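Local coordinates for ABC transporter, substrate binding protein (Mannopine) (Agrobacterium fabrum, PDB 5L9S) that serves as the periplasmic substrate-binding protein of an ABC transporter and probably binds the opine mannopine, at residues Asp93-Gln107 with Leu271-Gln283. Sequence-based numbering, arbitrary orientation.
Sequences DLLADSCTRGGAKLQ and LSCTPPSQKAISQ
Asp93 meets the start of helix 278-283, where Ser277 holds the N-cap position; in this periplasmic binding protein fold the contact ties the loop and hairpin leading into strand 103-116 to the segment joining helices 261-271 and 278-283. With CG anti to the backbone N (chi1 168°), the carboxylate reaches Ser277 and the first turn: Asp93 OD1 accepts from Lys279 N at 3.1 Å, nearly in line with its C-O bond. Ser277 OG lies 2.7 Å from Asp93 OD2 and almost as near OD1, while the same OG weakly accepts from Ala280 N. The acid thus sits against the helix N-terminus, where the helix dipole would probably favour its negative charge. Asp93 O accepts from Gln278 N at 2.9 Å. Leu94 pairs with Ser277 in a single beta bridge and lays CD2 against Pro276 CB. In the bridge's other bond Leu95 N donates to Pro276 O, 2.7 Å. Leu95's branches then part: Leu95 CD1 packs on Ile281 CD1 at 3.7 Å, the two side chains crossing at about a right angle, and CD2 rests on Gln278 CG. The chain next makes a type II turn, and Ser98 OG, hydrogen-bonded back to Leu95 O, comes close to Pro276 CB. On the second strand of the hairpin, 103-116, Lys105 brings CB alongside Pro276 CB, while its bent chain carries NZ away to a salt bridge with Glu66. Pro276 is therefore wedged between the Leu94-Ser98 loop and the strand, Pro276 CD 3.1 Å from Leu106 O. Last comes Gln107, packed on Cys273, whose sulfur is tied to Cys268 of helix 261-271; the bend at chi2 (77°) brings Gln107 NE2 to 3.5 Å from Cys273 CB.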
loop_
_atom_site.group_PDB
_atom_site.type_symbol
_atom_site.label_atom_id
_atom_site.label_comp_id
_atom_site.label_asym_id
_atom_site.label_seq_id
_atom_site.Cartn_x
_atom_site.Cartn_y
_atom_site.Cartn_z
ATOM N N ASP A 93 12.472 -5.261 -14.810
ATOM C CA ASP A 93 11.114 -4.754 -15.063
ATOM C C ASP A 93 10.434 -4.547 -13.739
ATOM O O ASP A 93 9.772 -3.534 -13.543
ATOM C CB ASP A 93 10.292 -5.762 -15.908
ATOM C CG ASP A 93 8.786 -5.512 -16.006
ATOM O OD1 ASP A 93 8.392 -4.436 -16.517
ATOM O OD2 ASP A 93 8.002 -6.429 -15.637
ATOM N N LEU A 94 10.496 -5.543 -12.865
ATOM C CA LEU A 94 9.851 -5.445 -11.566
ATOM C C LEU A 94 10.598 -4.464 -10.675
ATOM O O LEU A 94 11.832 -4.462 -10.634
ATOM C CB LEU A 94 9.682 -6.836 -10.896
ATOM C CG LEU A 94 8.721 -7.837 -11.604
ATOM C CD1 LEU A 94 8.895 -9.241 -11.078
ATOM C CD2 LEU A 94 7.264 -7.394 -11.518
ATOM N N LEU A 95 9.831 -3.594 -10.012
ATOM C CA LEU A 95 10.265 -2.583 -9.058
ATOM C C LEU A 95 10.865 -3.301 -7.850
ATOM O O LEU A 95 10.585 -4.487 -7.646
ATOM C CB LEU A 95 9.053 -1.715 -8.639
ATOM C CG LEU A 95 8.580 -0.630 -9.641
ATOM C CD1 LEU A 95 7.276 0.010 -9.178
ATOM C CD2 LEU A 95 9.639 0.494 -9.829
ATOM N N ALA A 96 11.709 -2.609 -7.064
ATOM C CA ALA A 96 12.386 -3.216 -5.907
ATOM C C ALA A 96 11.449 -3.893 -4.884
ATOM O O ALA A 96 10.325 -3.424 -4.647
ATOM C CB ALA A 96 13.272 -2.192 -5.221
ATOM N N ASP A 97 11.917 -5.023 -4.313
ATOM C CA ASP A 97 11.229 -5.813 -3.283
ATOM C C ASP A 97 9.894 -6.416 -3.757
ATOM O O ASP A 97 9.009 -6.670 -2.945
ATOM C CB ASP A 97 11.056 -5.000 -1.973
ATOM C CG ASP A 97 12.354 -4.443 -1.403
ATOM O OD1 ASP A 97 13.341 -5.224 -1.287
ATOM O OD2 ASP A 97 12.386 -3.222 -1.064
ATOM N N SER A 98 9.758 -6.635 -5.072
ATOM C CA SER A 98 8.579 -7.262 -5.668
ATOM C C SER A 98 8.403 -8.727 -5.286
ATOM O O SER A 98 7.315 -9.271 -5.464
ATOM C CB SER A 98 8.590 -7.106 -7.180
ATOM O OG SER A 98 8.185 -5.775 -7.431
ATOM N N CYS A 99 9.454 -9.369 -4.771
ATOM C CA CYS A 99 9.407 -10.774 -4.372
ATOM C C CYS A 99 10.310 -10.973 -3.154
ATOM O O CYS A 99 11.543 -10.979 -3.277
ATOM C CB CYS A 99 9.797 -11.690 -5.536
ATOM S SG CYS A 99 8.909 -13.277 -5.579
ATOM N N THR A 100 9.688 -11.102 -1.974
ATOM C CA THR A 100 10.405 -11.291 -0.717
ATOM C C THR A 100 10.044 -12.614 -0.042
ATOM O O THR A 100 9.276 -13.411 -0.591
ATOM C CB THR A 100 10.140 -10.115 0.205
ATOM O OG1 THR A 100 8.779 -10.165 0.630
ATOM C CG2 THR A 100 10.495 -8.769 -0.428
ATOM N N ARG A 101 10.590 -12.837 1.162
ATOM C CA ARG A 101 10.354 -14.012 1.994
ATOM C C ARG A 101 8.853 -14.255 2.229
ATOM O O ARG A 101 8.374 -15.377 2.091
ATOM C CB ARG A 101 11.078 -13.811 3.335
ATOM C CG ARG A 101 10.780 -14.867 4.411
ATOM C CD ARG A 101 11.541 -14.569 5.678
ATOM N NE ARG A 101 11.427 -15.621 6.684
ATOM C CZ ARG A 101 11.962 -15.532 7.901
ATOM N NH1 ARG A 101 12.619 -14.435 8.269
ATOM N NH2 ARG A 101 11.823 -16.527 8.769
ATOM N N GLY A 102 8.140 -13.191 2.572
ATOM C CA GLY A 102 6.723 -13.234 2.893
ATOM C C GLY A 102 5.749 -13.270 1.740
ATOM O O GLY A 102 4.564 -13.545 1.955
ATOM N N GLY A 103 6.224 -12.972 0.533
ATOM C CA GLY A 103 5.359 -12.999 -0.639
ATOM C C GLY A 103 5.732 -12.086 -1.783
ATOM O O GLY A 103 6.699 -11.323 -1.689
ATOM N N ALA A 104 4.948 -12.174 -2.887
ATOM C CA ALA A 104 5.143 -11.399 -4.102
ATOM C C ALA A 104 4.287 -10.160 -4.042
ATOM O O ALA A 104 3.180 -10.241 -3.537
ATOM C CB ALA A 104 4.764 -12.232 -5.314
ATOM N N LYS A 105 4.771 -9.013 -4.564
ATOM C CA LYS A 105 3.977 -7.793 -4.578
ATOM C C LYS A 105 2.843 -7.933 -5.597
ATOM O O LYS A 105 3.069 -8.328 -6.744
ATOM C CB LYS A 105 4.830 -6.553 -4.901
ATOM C CG LYS A 105 4.239 -5.240 -4.359
ATOM C CD LYS A 105 4.890 -4.780 -3.008
ATOM C CE LYS A 105 6.109 -3.903 -3.195
ATOM N NZ LYS A 105 6.954 -3.804 -1.971
ATOM N N LEU A 106 1.623 -7.610 -5.172
ATOM C CA LEU A 106 0.490 -7.633 -6.074
ATOM C C LEU A 106 0.349 -6.225 -6.624
ATOM O O LEU A 106 0.486 -6.019 -7.831
ATOM C CB LEU A 106 -0.781 -8.070 -5.343
ATOM C CG LEU A 106 -2.001 -8.193 -6.208
ATOM C CD1 LEU A 106 -1.975 -9.472 -7.024
ATOM C CD2 LEU A 106 -3.240 -8.143 -5.376
ATOM N N GLN A 107 0.106 -5.249 -5.740
ATOM C CA GLN A 107 -0.088 -3.852 -6.126
ATOM C C GLN A 107 0.201 -2.959 -4.929
ATOM O O GLN A 107 0.108 -3.430 -3.795
ATOM C CB GLN A 107 -1.518 -3.618 -6.663
ATOM C CG GLN A 107 -2.649 -4.165 -5.785
ATOM C CD GLN A 107 -3.032 -3.389 -4.547
ATOM O OE1 GLN A 107 -3.798 -3.903 -3.729
ATOM N NE2 GLN A 107 -2.539 -2.161 -4.348
ATOM N N LEU A 271 -8.456 -0.682 -10.165
ATOM C CA LEU A 271 -8.256 -0.393 -8.750
ATOM C C LEU A 271 -7.481 0.893 -8.416
ATOM O O LEU A 271 -7.460 1.266 -7.238
ATOM C CB LEU A 271 -7.585 -1.601 -8.072
ATOM C CG LEU A 271 -8.331 -2.948 -8.104
ATOM C CD1 LEU A 271 -7.388 -4.088 -7.831
ATOM C CD2 LEU A 271 -9.532 -2.968 -7.180
ATOM N N SER A 272 -6.866 1.581 -9.413
ATOM C CA SER A 272 -6.099 2.834 -9.201
ATOM C C SER A 272 -4.890 2.640 -8.261
ATOM O O SER A 272 -4.689 3.380 -7.295
ATOM C CB SER A 272 -7.006 3.979 -8.731
ATOM O OG SER A 272 -7.974 4.330 -9.709
ATOM N N CYS A 273 -4.079 1.643 -8.577
ATOM C CA CYS A 273 -2.893 1.301 -7.802
ATOM C C CYS A 273 -1.690 1.227 -8.697
ATOM O O CYS A 273 -1.829 1.286 -9.920
ATOM C CB CYS A 273 -3.105 -0.001 -7.035
ATOM S SG CYS A 273 -3.923 -1.308 -7.992
ATOM N N THR A 274 -0.499 1.148 -8.077
ATOM C CA THR A 274 0.786 1.041 -8.748
ATOM C C THR A 274 1.167 -0.439 -8.847
ATOM O O THR A 274 1.429 -1.054 -7.812
ATOM C CB THR A 274 1.812 1.920 -8.005
ATOM O OG1 THR A 274 1.394 3.279 -8.149
ATOM C CG2 THR A 274 3.245 1.761 -8.515
ATOM N N PRO A 275 1.224 -1.026 -10.060
ATOM C CA PRO A 275 1.649 -2.436 -10.182
ATOM C C PRO A 275 3.166 -2.583 -9.991
ATOM O O PRO A 275 3.874 -1.582 -10.214
ATOM C CB PRO A 275 1.206 -2.823 -11.606
ATOM C CG PRO A 275 1.203 -1.560 -12.355
ATOM C CD PRO A 275 0.944 -0.432 -11.384
ATOM N N PRO A 276 3.699 -3.797 -9.624
ATOM C CA PRO A 276 5.156 -3.931 -9.430
ATOM C C PRO A 276 6.011 -3.834 -10.701
ATOM O O PRO A 276 7.207 -3.638 -10.598
ATOM C CB PRO A 276 5.287 -5.304 -8.751
ATOM C CG PRO A 276 4.137 -6.080 -9.264
ATOM C CD PRO A 276 3.020 -5.069 -9.299
ATOM N N SER A 277 5.405 -4.019 -11.886
ATOM C CA SER A 277 6.080 -3.976 -13.177
ATOM C C SER A 277 6.167 -2.544 -13.694
ATOM O O SER A 277 5.186 -1.811 -13.663
ATOM C CB SER A 277 5.356 -4.886 -14.173
ATOM O OG SER A 277 5.827 -4.781 -15.504
ATOM N N GLN A 278 7.343 -2.146 -14.169
ATOM C CA GLN A 278 7.568 -0.824 -14.757
ATOM C C GLN A 278 6.872 -0.708 -16.129
ATOM O O GLN A 278 6.375 0.374 -16.475
ATOM C CB GLN A 278 9.058 -0.547 -14.849
ATOM C CG GLN A 278 9.661 -0.393 -13.457
ATOM C CD GLN A 278 11.091 0.035 -13.515
ATOM O OE1 GLN A 278 11.409 1.178 -13.884
ATOM N NE2 GLN A 278 11.984 -0.884 -13.169
ATOM N N LYS A 279 6.793 -1.837 -16.869
ATOM C CA LYS A 279 6.116 -1.933 -18.148
ATOM C C LYS A 279 4.630 -1.747 -17.949
ATOM O O LYS A 279 4.025 -1.039 -18.747
ATOM C CB LYS A 279 6.409 -3.286 -18.849
ATOM C CG LYS A 279 6.012 -3.343 -20.324
ATOM C CD LYS A 279 7.060 -4.073 -21.156
ATOM C CE LYS A 279 7.196 -3.473 -22.544
ATOM N NZ LYS A 279 6.201 -4.018 -23.507
ATOM N N ALA A 280 4.040 -2.373 -16.897
ATOM C CA ALA A 280 2.614 -2.277 -16.561
ATOM C C ALA A 280 2.230 -0.837 -16.230
ATOM O O ALA A 280 1.198 -0.393 -16.720
ATOM C CB ALA A 280 2.266 -3.208 -15.407
ATOM N N ILE A 281 3.079 -0.092 -15.456
ATOM C CA ILE A 281 2.864 1.321 -15.112
ATOM C C ILE A 281 2.698 2.160 -16.395
ATOM O O ILE A 281 1.742 2.929 -16.509
ATOM C CB ILE A 281 3.975 1.924 -14.172
ATOM C CG1 ILE A 281 3.903 1.365 -12.750
ATOM C CG2 ILE A 281 3.916 3.459 -14.128
ATOM C CD1 ILE A 281 5.226 1.375 -11.979
ATOM N N SER A 282 3.623 2.008 -17.347
ATOM C CA SER A 282 3.617 2.765 -18.595
ATOM C C SER A 282 2.533 2.305 -19.589
ATOM O O SER A 282 2.092 3.097 -20.424
ATOM C CB SER A 282 4.991 2.691 -19.244
ATOM O OG SER A 282 5.293 1.351 -19.592
ATOM N N GLN A 283 2.126 1.032 -19.502
ATOM C CA GLN A 283 1.130 0.373 -20.351
ATOM C C GLN A 283 -0.309 0.765 -20.011
ATOM O O GLN A 283 -1.220 0.419 -20.775
ATOM C CB GLN A 283 1.252 -1.137 -20.163
ATOM C CG GLN A 283 1.356 -1.932 -21.428
ATOM C CD GLN A 283 1.562 -3.380 -21.085
ATOM O OE1 GLN A 283 2.625 -3.956 -21.329
ATOM N NE2 GLN A 283 0.549 -3.990 -20.495
#